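Long-range contacts in uncharacterized protein conserved in bacteria (Cupriavidus necator, PDB 5DMH), which catalyses the ATP-dependent phosphorylation of 3-oxo-tetronate to 3-oxo-tetronate 4-phosphate, as a member of the four-carbon acid sugar kinase family: residues A[296-302]-A[434-440]; A[150-154]-A[413-417]. One frame throughout, in Å; residues are numbered along the deposited sequence.

Contact 1 (A[296-302]-A[434-440]). With ADP (adenosine-5'-diphosphate), chain C.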
loop_
_atom_site.group_PDB
_atom_site.type_symbol
_atom_site.label_atom_id
_atom_site.label_comp_id
_atom_site.label_asym_id
_atom_site.label_seq_id
_atom_site.Cartn_x
_atom_site.Cartn_y
_atom_site.Cartn_z
ATOM N N SER A 296 -2.293 2.833 14.160
ATOM C CA SER A 296 -1.533 1.623 14.430
ATOM C C SER A 296 -0.613 1.819 15.610
ATOM O O SER A 296 -0.308 2.944 16.017
ATOM C CB SER A 296 -0.696 1.266 13.224
ATOM O OG SER A 296 0.379 2.174 13.134
ATOM N N ARG A 297 -0.148 0.713 16.165
ATOM C CA ARG A 297 0.824 0.749 17.217
ATOM C C ARG A 297 2.100 1.425 16.774
ATOM O O ARG A 297 2.655 2.234 17.514
ATOM C CB ARG A 297 1.128 -0.668 17.679
ATOM C CG ARG A 297 0.067 -1.230 18.585
ATOM C CD ARG A 297 0.503 -2.598 19.091
ATOM N NE ARG A 297 -0.641 -3.457 19.373
ATOM C CZ ARG A 297 -0.550 -4.751 19.643
ATOM N NH1 ARG A 297 0.638 -5.343 19.658
ATOM N NH2 ARG A 297 -1.649 -5.458 19.889
ATOM N N ALA A 298 2.547 1.120 15.564
ATOM C CA ALA A 298 3.755 1.740 15.026
ATOM C C ALA A 298 3.584 3.269 14.938
ATOM O O ALA A 298 4.445 4.031 15.379
ATOM C CB ALA A 298 4.054 1.185 13.666
ATOM N N THR A 299 2.445 3.709 14.425
ATOM C CA THR A 299 2.195 5.140 14.289
ATOM C C THR A 299 2.027 5.789 15.672
ATOM O O THR A 299 2.511 6.909 15.878
ATOM C CB THR A 299 0.988 5.466 13.383
ATOM O OG1 THR A 299 1.166 4.865 12.099
ATOM C CG2 THR A 299 0.868 6.938 13.185
ATOM N N ASN A 300 1.372 5.108 16.618
ATOM C CA ASN A 300 1.298 5.627 17.992
ATOM C C ASN A 300 2.690 5.840 18.559
ATOM O O ASN A 300 2.981 6.885 19.197
ATOM C CB ASN A 300 0.394 4.769 18.896
ATOM C CG ASN A 300 -1.083 5.169 18.800
ATOM O OD1 ASN A 300 -1.541 6.076 19.491
ATOM N ND2 ASN A 300 -1.828 4.489 17.945
ATOM N N GLY A 301 3.567 4.869 18.328
ATOM C CA GLY A 301 4.921 4.957 18.810
ATOM C C GLY A 301 5.717 6.065 18.147
ATOM O O GLY A 301 6.549 6.717 18.794
ATOM N N GLN A 302 5.429 6.317 16.871
ATOM C CA GLN A 302 6.106 7.387 16.111
ATOM C C GLN A 302 5.686 8.772 16.573
ATOM O O GLN A 302 6.516 9.670 16.678
ATOM C CB GLN A 302 5.876 7.210 14.597
ATOM C CG GLN A 302 6.705 6.052 14.036
ATOM C CD GLN A 302 6.070 5.289 12.895
ATOM O OE1 GLN A 302 4.937 5.550 12.473
ATOM N NE2 GLN A 302 6.793 4.266 12.427
ATOM N N LYS A 434 3.718 6.380 4.277
ATOM C CA LYS A 434 4.029 5.292 5.208
ATOM C C LYS A 434 2.808 4.456 5.567
ATOM O O LYS A 434 1.912 4.890 6.273
ATOM C CB LYS A 434 4.625 5.883 6.488
ATOM C CG LYS A 434 5.115 4.870 7.522
ATOM C CD LYS A 434 5.034 5.487 8.917
ATOM C CE LYS A 434 3.676 5.221 9.533
ATOM N NZ LYS A 434 3.721 4.146 10.529
ATOM N N SER A 435 2.757 3.227 5.070
ATOM C CA SER A 435 1.760 2.293 5.568
ATOM C C SER A 435 1.758 2.287 7.089
ATOM O O SER A 435 2.809 2.343 7.733
ATOM C CB SER A 435 2.040 0.895 5.034
ATOM O OG SER A 435 0.902 0.072 5.223
ATOM N N GLY A 436 0.570 2.224 7.673
ATOM C CA GLY A 436 0.426 2.408 9.095
ATOM C C GLY A 436 1.328 1.551 9.965
ATOM O O GLY A 436 1.869 2.025 10.972
ATOM N N ASN A 437 1.502 0.291 9.593
ATOM C CA ASN A 437 2.295 -0.614 10.394
ATOM C C ASN A 437 3.822 -0.507 10.180
ATOM O O ASN A 437 4.595 -1.200 10.862
ATOM C CB ASN A 437 1.847 -2.062 10.125
ATOM C CG ASN A 437 0.474 -2.367 10.684
ATOM O OD1 ASN A 437 0.123 -1.957 11.786
ATOM N ND2 ASN A 437 -0.299 -3.118 9.932
ATOM N N PHE A 438 4.266 0.323 9.245
ATOM C CA PHE A 438 5.675 0.320 8.866
ATOM C C PHE A 438 6.486 1.418 9.540
ATOM O O PHE A 438 5.922 2.392 10.093
ATOM C CB PHE A 438 5.833 0.444 7.354
ATOM C CG PHE A 438 5.311 -0.731 6.581
ATOM C CD1 PHE A 438 4.908 -1.907 7.225
ATOM C CD2 PHE A 438 5.199 -0.651 5.194
ATOM C CE1 PHE A 438 4.417 -2.985 6.474
ATOM C CE2 PHE A 438 4.717 -1.725 4.457
ATOM C CZ PHE A 438 4.322 -2.878 5.095
ATOM N N GLY A 439 7.809 1.248 9.480
ATOM C CA GLY A 439 8.748 2.202 10.023
ATOM C C GLY A 439 9.059 1.947 11.490
ATOM O O GLY A 439 8.237 1.408 12.230
ATOM N N GLY A 440 10.233 2.394 11.905
ATOM C CA GLY A 440 10.643 2.334 13.292
ATOM C C GLY A 440 10.132 3.527 14.075
ATOM O O GLY A 440 9.449 4.412 13.516
HETATM P PB ADP C . -3.325 2.276 8.236
HETATM O O1B ADP C . -2.221 2.454 7.199
HETATM O O2B ADP C . -2.755 2.199 9.642
HETATM O O3B ADP C . -4.303 1.161 7.897
HETATM P PA ADP C . -5.225 4.300 7.308
HETATM O O1A ADP C . -4.975 5.751 7.180
HETATM O O2A ADP C . -5.355 3.414 6.117
HETATM O O3A ADP C . -4.099 3.707 8.324
HETATM O "O5'" ADP C . -6.585 4.023 8.114
HETATM C "C5'" ADP C . -6.831 4.591 9.392
HETATM C "C4'" ADP C . -8.292 5.025 9.463
HETATM O "O4'" ADP C . -8.649 5.262 10.815
HETATM C "C3'" ADP C . -8.533 6.325 8.707
HETATM O "O3'" ADP C . -9.831 6.327 8.080
HETATM C "C2'" ADP C . -8.469 7.341 9.803
HETATM O "O2'" ADP C . -9.057 8.574 9.443
HETATM C "C1'" ADP C . -9.154 6.588 10.918
HETATM N N9 ADP C . -8.820 7.185 12.206
HETATM C C8 ADP C . -7.609 7.640 12.608
HETATM N N7 ADP C . -7.678 8.158 13.843
HETATM C C5 ADP C . -8.968 8.031 14.235
HETATM C C6 ADP C . -9.725 8.402 15.430
HETATM N N6 ADP C . -9.051 8.980 16.446
HETATM N N1 ADP C . -11.036 8.097 15.471
HETATM C C2 ADP C . -11.670 7.492 14.445
HETATM N N3 ADP C . -11.055 7.134 13.293
HETATM C C4 ADP C . -9.721 7.397 13.151
HETATM O O HOH W 1 1.721 -1.298 14.042
#

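Contact 2 (A[150-154]-A[413-417])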
loop_
_atom_site.group_PDB
_atom_site.type_symbol
_atom_site.label_atom_id
_atom_site.label_comp_id
_atom_site.label_asym_id
_atom_site.label_seq_id
_atom_site.Cartn_x
_atom_site.Cartn_y
_atom_site.Cartn_z
ATOM N N PHE A 150 5.650 -10.936 3.730
ATOM C CA PHE A 150 6.600 -9.843 3.646
ATOM C C PHE A 150 7.593 -10.007 4.808
ATOM O O PHE A 150 7.521 -9.285 5.797
ATOM C CB PHE A 150 5.805 -8.515 3.766
ATOM C CG PHE A 150 6.578 -7.261 3.375
ATOM C CD1 PHE A 150 7.939 -7.285 3.120
ATOM C CD2 PHE A 150 5.906 -6.054 3.256
ATOM C CE1 PHE A 150 8.607 -6.149 2.764
ATOM C CE2 PHE A 150 6.566 -4.910 2.898
ATOM C CZ PHE A 150 7.926 -4.946 2.647
ATOM N N PRO A 151 8.498 -10.992 4.702
ATOM C CA PRO A 151 9.395 -11.298 5.821
ATOM C C PRO A 151 10.184 -10.102 6.349
ATOM O O PRO A 151 10.402 -9.998 7.561
ATOM C CB PRO A 151 10.347 -12.344 5.218
ATOM C CG PRO A 151 9.441 -13.114 4.285
ATOM C CD PRO A 151 8.580 -12.012 3.644
ATOM N N GLU A 152 10.613 -9.221 5.459
ATOM C CA GLU A 152 11.381 -8.050 5.837
ATOM C C GLU A 152 10.606 -7.177 6.832
ATOM O O GLU A 152 11.203 -6.398 7.598
ATOM C CB GLU A 152 11.725 -7.235 4.585
ATOM C CG GLU A 152 12.788 -6.141 4.762
ATOM C CD GLU A 152 12.840 -5.113 3.608
ATOM O OE1 GLU A 152 12.052 -5.204 2.624
ATOM O OE2 GLU A 152 13.644 -4.154 3.718
ATOM N N ASN A 153 9.281 -7.272 6.779
ATOM C CA ASN A 153 8.400 -6.532 7.678
ATOM C C ASN A 153 7.671 -7.487 8.602
ATOM O O ASN A 153 6.631 -7.138 9.192
ATOM C CB ASN A 153 7.403 -5.653 6.906
ATOM C CG ASN A 153 7.785 -4.170 6.907
ATOM O OD1 ASN A 153 8.308 -3.645 7.893
ATOM N ND2 ASN A 153 7.533 -3.494 5.781
ATOM N N GLY A 154 8.224 -8.693 8.758
ATOM C CA GLY A 154 7.696 -9.646 9.714
ATOM C C GLY A 154 6.416 -10.404 9.391
ATOM O O GLY A 154 5.802 -10.939 10.311
ATOM N N GLN A 413 14.832 3.675 -0.412
ATOM C CA GLN A 413 14.078 3.140 0.715
ATOM C C GLN A 413 14.464 3.886 1.992
ATOM O O GLN A 413 15.642 4.041 2.290
ATOM C CB GLN A 413 14.369 1.639 0.880
ATOM C CG GLN A 413 13.629 0.994 2.052
ATOM C CD GLN A 413 13.681 -0.516 2.002
ATOM O OE1 GLN A 413 13.282 -1.138 1.004
ATOM N NE2 GLN A 413 14.189 -1.124 3.066
ATOM N N ILE A 414 13.458 4.344 2.732
ATOM C CA ILE A 414 13.648 4.925 4.060
ATOM C C ILE A 414 13.570 3.844 5.150
ATOM O O ILE A 414 14.415 3.787 6.035
ATOM C CB ILE A 414 12.574 5.985 4.335
ATOM C CG1 ILE A 414 12.606 7.065 3.242
ATOM C CG2 ILE A 414 12.753 6.585 5.721
ATOM C CD1 ILE A 414 11.356 7.918 3.226
ATOM N N ALA A 415 12.547 2.999 5.061
ATOM C CA ALA A 415 12.341 1.847 5.945
ATOM C C ALA A 415 11.727 0.739 5.107
ATOM O O ALA A 415 11.199 1.002 4.035
ATOM C CB ALA A 415 11.412 2.196 7.059
ATOM N N PRO A 416 11.783 -0.500 5.581
ATOM C CA PRO A 416 11.152 -1.547 4.764
ATOM C C PRO A 416 9.709 -1.194 4.409
ATOM O O PRO A 416 8.908 -0.780 5.266
ATOM C CB PRO A 416 11.255 -2.795 5.654
ATOM C CG PRO A 416 12.472 -2.521 6.530
ATOM C CD PRO A 416 12.389 -1.030 6.809
ATOM N N GLY A 417 9.390 -1.328 3.122
ATOM C CA GLY A 417 8.087 -0.990 2.607
ATOM C C GLY A 417 7.811 0.501 2.364
ATOM O O GLY A 417 6.709 0.837 1.959
HETATM O O HOH W 2 11.072 -2.906 1.472
HETATM O O HOH W 3 14.094 -4.328 0.665
HETATM O O HOH W 4 9.031 -0.839 8.121
#

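Contact 1 (A[296-302]-A[434-440])
One side of the ADP phosphate site is formed by the turn after strand 430-434, a type I beta turn from Ser435 to Phe438, which is held against the capped N-terminus of helix 297-308. Ser296 is the N-cap: its OG accepts from Thr299 N and donates to Gly436 O (2.6 Å), coming from above the carbonyl plane. Lys434 NZ donates to the same oxygen from the opposite face of that plane, so Gly436 O is gripped from both sides. The preceding peptide of the same turn, Ser435-Gly436, gives its N-H to the beta-phosphate: Gly436 N donates to ADP O1B at 2.8 Å. Bends at chi3 (89°) and chi4 curl the Lys434 chain back under its own turn. There the buried ammonium also donates to Phe438 O and to Thr299 OG1, the latter hydrogen-bonded to Ser294 OG as well. Gln302 reaches Lys434 from the opposite direction: Gln302 OE1 takes Lys434 NZ on a lone pair at 2.7 Å, while its amide nitrogen serves the loop. With both amide hydrogens used, the rotation of the amide is fixed. The methyl group of Ala298 rests against Gly436 O and Asn437 O, and a water joins Ala298 N to Asn437 OD1. Gln302 NE2 donates nearly straight to Phe438 O (3.1 Å, 172°) and also to Gly440 O (2.9 Å), with both acceptors lying in its amide plane.

Contact 2 (A[150-154]-A[413-417])
Glu152 and Gln413 reach for each other from opposite directions, and Pro416 lies across the glutamate at about a right angle. Both long chains are extended, with CG anti to the backbone N (chi1 -167° in Glu152), which brings their flat ends together. The carboxylate and amide planes are turned 37° apart, and Gln413 NE2 donates to the syn side of Glu152 OE2 at 3.1 Å. The other end of this amide is held elsewhere, since Gln413 OE1 accepts from Asn49 ND2. The proline ring packs against the glutamate end, Pro416 CB lying 3.5 Å from Glu152 CD. Asn153 approaches Pro416 obliquely, and its ND2 donates to Pro416 O at 3.1 Å. That donor stands almost directly above the carbonyl plane, with a C=O...N angle of only 96°, while the oxygen stays in the amide plane of Asn153. A water donates to both Asn153 OD1 and Pro416 O, bridging the same pair. Within its own loop, Asn153 CB sits over the centre of the Phe150 ring, whose CZ comes 3.9 Å from Gly417 N; that backbone N-H is taken up by a second water. Ile414 and Ala415 form a classic beta bulge where the chain turns a corner at Ile414, and Pro416 just beyond it packs on the 150-154 loop, an interface between the sugar-binding and nucleotide-binding domains.

Contact 1 is buried and lies wholly within the nucleotide-binding domain, whereas contact 2 is partly buried and joins that domain to the sugar-binding one. Their chemistry follows: beside the ADP phosphates a buried lysine, a serine hydroxyl and, farther along the helix, a glutamine amide bond directly to carbonyls of the turn and loop, while at the domain interface a few side-chain bonds are supplemented by bridging waters and proline packing. The centres are 12 Å apart, and Phe438 connects them. Its carbonyl belongs to the polar network of contact 1, but its ring points to contact 2, where Phe438 CZ lies 3.7 Å from Phe150 CE2 and the ring also packs against Asn153 and Pro416 O.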